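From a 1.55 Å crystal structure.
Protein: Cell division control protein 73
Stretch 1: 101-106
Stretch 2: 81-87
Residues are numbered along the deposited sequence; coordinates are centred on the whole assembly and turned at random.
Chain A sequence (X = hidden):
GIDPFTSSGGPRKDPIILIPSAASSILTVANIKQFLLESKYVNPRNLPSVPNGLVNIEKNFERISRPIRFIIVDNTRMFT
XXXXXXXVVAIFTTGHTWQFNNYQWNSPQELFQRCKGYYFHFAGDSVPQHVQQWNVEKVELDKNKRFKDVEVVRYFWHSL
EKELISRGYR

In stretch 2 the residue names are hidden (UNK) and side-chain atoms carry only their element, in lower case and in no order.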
# COMPACT_ATOMS: atom_id res chain seq x y z
N ASN A 101 -6.45 10.55 10.40
CA ASN A 101 -6.81 11.82 11.04
C ASN A 101 -6.08 13.04 10.47
O ASN A 101 -6.67 14.12 10.37
CB ASN A 101 -6.60 11.75 12.55
CG ASN A 101 -6.98 13.05 13.23
OD1 ASN A 101 -6.11 13.80 13.68
ND2 ASN A 101 -8.27 13.34 13.29
N ASN A 102 -4.82 12.88 10.10
CA ASN A 102 -4.03 13.99 9.57
C ASN A 102 -3.89 13.96 8.05
O ASN A 102 -3.08 14.68 7.47
CB ASN A 102 -2.65 14.01 10.23
CG ASN A 102 -1.70 15.01 9.59
OD1 ASN A 102 -1.74 16.20 9.88
ND2 ASN A 102 -0.84 14.51 8.70
N TYR A 103 -4.68 13.12 7.39
CA TYR A 103 -4.66 13.04 5.94
C TYR A 103 -5.48 14.21 5.36
O TYR A 103 -6.35 14.76 6.02
CB TYR A 103 -5.27 11.71 5.47
CG TYR A 103 -4.42 10.45 5.65
CD1 TYR A 103 -3.32 10.42 6.49
CD2 TYR A 103 -4.73 9.30 4.96
CE1 TYR A 103 -2.56 9.26 6.65
CE2 TYR A 103 -3.99 8.14 5.10
CZ TYR A 103 -2.90 8.12 5.94
OH TYR A 103 -2.17 6.94 6.04
N GLN A 104 -5.21 14.56 4.10
CA GLN A 104 -5.95 15.64 3.45
C GLN A 104 -7.43 15.34 3.48
O GLN A 104 -8.26 16.22 3.76
CB GLN A 104 -5.50 15.80 2.00
CG GLN A 104 -6.16 16.94 1.28
CD GLN A 104 -5.84 18.28 1.91
OE1 GLN A 104 -4.72 18.50 2.38
NE2 GLN A 104 -6.81 19.18 1.92
N TRP A 105 -7.77 14.09 3.18
CA TRP A 105 -9.14 13.61 3.24
C TRP A 105 -9.20 12.61 4.39
O TRP A 105 -8.67 11.50 4.30
CB TRP A 105 -9.55 12.96 1.91
CG TRP A 105 -9.24 13.84 0.75
CD1 TRP A 105 -9.95 14.93 0.33
CD2 TRP A 105 -8.10 13.75 -0.12
NE1 TRP A 105 -9.33 15.52 -0.75
CE2 TRP A 105 -8.20 14.81 -1.05
CE3 TRP A 105 -7.02 12.86 -0.21
CZ2 TRP A 105 -7.25 15.01 -2.05
CZ3 TRP A 105 -6.09 13.06 -1.21
CH2 TRP A 105 -6.21 14.13 -2.12
N ASN A 106 -9.78 13.03 5.51
CA ASN A 106 -9.60 12.27 6.75
C ASN A 106 -10.73 11.32 7.13
O ASN A 106 -10.68 10.67 8.17
CB ASN A 106 -9.28 13.21 7.92
CG ASN A 106 -10.42 14.17 8.23
OD1 ASN A 106 -11.53 14.03 7.71
ND2 ASN A 106 -10.16 15.13 9.10
N UNK A 81 3.30 20.37 1.26
CA UNK A 81 2.34 21.12 0.46
C UNK A 81 1.19 20.20 0.10
O UNK A 81 1.41 19.01 -0.11
c UNK A 81 2.99 21.71 -0.79
n UNK A 81 6.15 23.16 -3.42
c UNK A 81 3.79 20.71 -1.60
c UNK A 81 4.50 21.39 -2.77
c UNK A 81 5.45 22.48 -2.29
N UNK A 82 -0.03 20.73 0.04
CA UNK A 82 -1.21 19.90 -0.20
C UNK A 82 -1.10 19.09 -1.48
O UNK A 82 -1.66 18.00 -1.58
c UNK A 82 -0.37 22.16 0.20
c UNK A 82 -1.85 22.12 0.44
c UNK A 82 -2.34 20.93 -0.31
N UNK A 83 -0.35 19.59 -2.46
CA UNK A 83 -0.29 18.91 -3.75
C UNK A 83 0.38 17.53 -3.66
O UNK A 83 0.18 16.68 -4.54
c UNK A 83 2.18 21.37 -5.56
o UNK A 83 1.51 21.45 -6.62
c UNK A 83 0.35 19.79 -4.83
c UNK A 83 1.67 20.46 -4.45
o UNK A 83 3.24 22.01 -5.39
N UNK A 84 1.16 17.28 -2.61
CA UNK A 84 1.71 15.96 -2.37
C UNK A 84 0.57 14.95 -2.24
O UNK A 84 0.69 13.80 -2.65
c UNK A 84 6.65 17.13 -1.51
c UNK A 84 4.00 16.35 -1.25
c UNK A 84 4.97 15.44 -1.64
c UNK A 84 6.29 15.83 -1.77
c UNK A 84 5.70 18.05 -1.12
c UNK A 84 2.56 15.91 -1.09
o UNK A 84 7.96 17.51 -1.64
c UNK A 84 4.39 17.65 -0.98
N UNK A 85 -0.54 15.39 -1.66
CA UNK A 85 -1.66 14.49 -1.46
C UNK A 85 -2.28 14.00 -2.77
O UNK A 85 -2.82 12.90 -2.82
c UNK A 85 -1.78 14.35 2.93
c UNK A 85 -1.62 13.46 3.99
c UNK A 85 -2.51 11.74 2.55
c UNK A 85 -2.01 12.17 3.78
c UNK A 85 -1.80 16.14 1.58
c UNK A 85 -2.73 15.14 -0.57
c UNK A 85 -2.30 15.11 0.84
n UNK A 85 -1.49 15.69 2.85
c UNK A 85 -2.66 12.62 1.50
c UNK A 85 -2.28 13.95 1.68
N UNK A 86 -2.18 14.80 -3.82
CA UNK A 86 -2.71 14.40 -5.12
C UNK A 86 -1.91 13.26 -5.72
O UNK A 86 -2.37 12.61 -6.67
o UNK A 86 -4.67 16.41 -5.08
c UNK A 86 -2.71 15.57 -6.11
o UNK A 86 -3.30 17.87 -5.99
c UNK A 86 -3.62 16.70 -5.69
N UNK A 87 -0.71 13.04 -5.19
CA UNK A 87 0.22 12.03 -5.69
C UNK A 87 0.00 10.67 -5.03
O UNK A 87 0.60 9.68 -5.45
n UNK A 87 4.50 13.31 -5.82
n UNK A 87 5.97 14.72 -4.74
c UNK A 87 2.09 13.67 -6.30
c UNK A 87 1.67 12.46 -5.46
c UNK A 87 3.40 14.27 -5.80
n UNK A 87 6.64 12.62 -5.34
c UNK A 87 5.70 13.55 -5.30

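Position 81 carries five side-chain atoms, four carbons in an unbranched row ending in one nitrogen. None comes within reach of stretch 1. A linear chain with a terminal amine is Lys-81, and its exposed side chain leaves the contact to others.

Position 82 has three side-chain carbons that close a ring onto the backbone nitrogen. Its CB lies 4.3 Å from OE1 of Gln-104, a light touch at the margin. A ring closed onto the backbone defines Pro-82. The ring restricts phi, which is -56° here, a value in the helical region, as at the positions that follow.

Position 83 shows three carbons in a chain, the third bearing two oxygens, and it does not reach stretch 1. A carboxylate at the end of two methylenes is Glu-83. Its carboxylate turns instead to its own stretch, where OE2 stands 3.7 Å from NZ of Lys-81 in a long salt bridge.

Position 84 has one carbon leading to a six-carbon ring that bears a single oxygen. It does not reach stretch 1. A phenol on one carbon is Tyr-84. What the residue supplies locally is backbone order, its N bonding to O of Lys-81 at 3.1 Å.

Position 85 holds ten side-chain atoms, nine carbons and one nitrogen: a single carbon, then fused five- and six-membered rings. The CA-to-CB bond points toward stretch 1, and the rings touch Asn-102, Tyr-103 and Gln-104, while the backbone O and CB approach Trp-105. A fused bicycle with one nitrogen is an indole, so this is Trp-85. It is buried, with 136 Å² covered by the other stretch.

Position 86 has two carbons, the second carrying two oxygens, one of which lies 4.0 Å from CH2 of Trp-105, near the plane of that ring and at its edge. This short carboxylate is Asp-86, and the oxygen is its OD1.

Position 87 has three carbons, a nitrogen, and then a carbon carrying two more nitrogens, and it makes no contact with stretch 1. That guanidinium group is Arg-87. Its NE and NH2 are hydrogen-bonded elsewhere in the structure.

The contact is built around one large indole, with no hydrogen bond between the stretches. CB of Gln-104 sits over the five-membered ring of Trp-85, 3.6 Å from its centroid and 18° off the normal, so an aliphatic carbon of a polar residue packs on the aromatic face in a CH-pi contact. Farther along the indole, CD1 of Tyr-103 comes to 3.5 Å from CH2 of Trp-85; the two rings meet obliquely, their planes at 44°. Trp-105 reaches in with its ring end, placing CZ3 3.6 Å from the backbone O of Trp-85 and CH2 3.9 Å from its CB. Within stretch 2, Trp-85 N donates a hydrogen bond to O of Pro-82 at 2.8 Å. The rule is economical: present one broad aromatic from a compact turn, and let a short loop pack against it.

Stretch 2, residues 81-87: KPEYWDR
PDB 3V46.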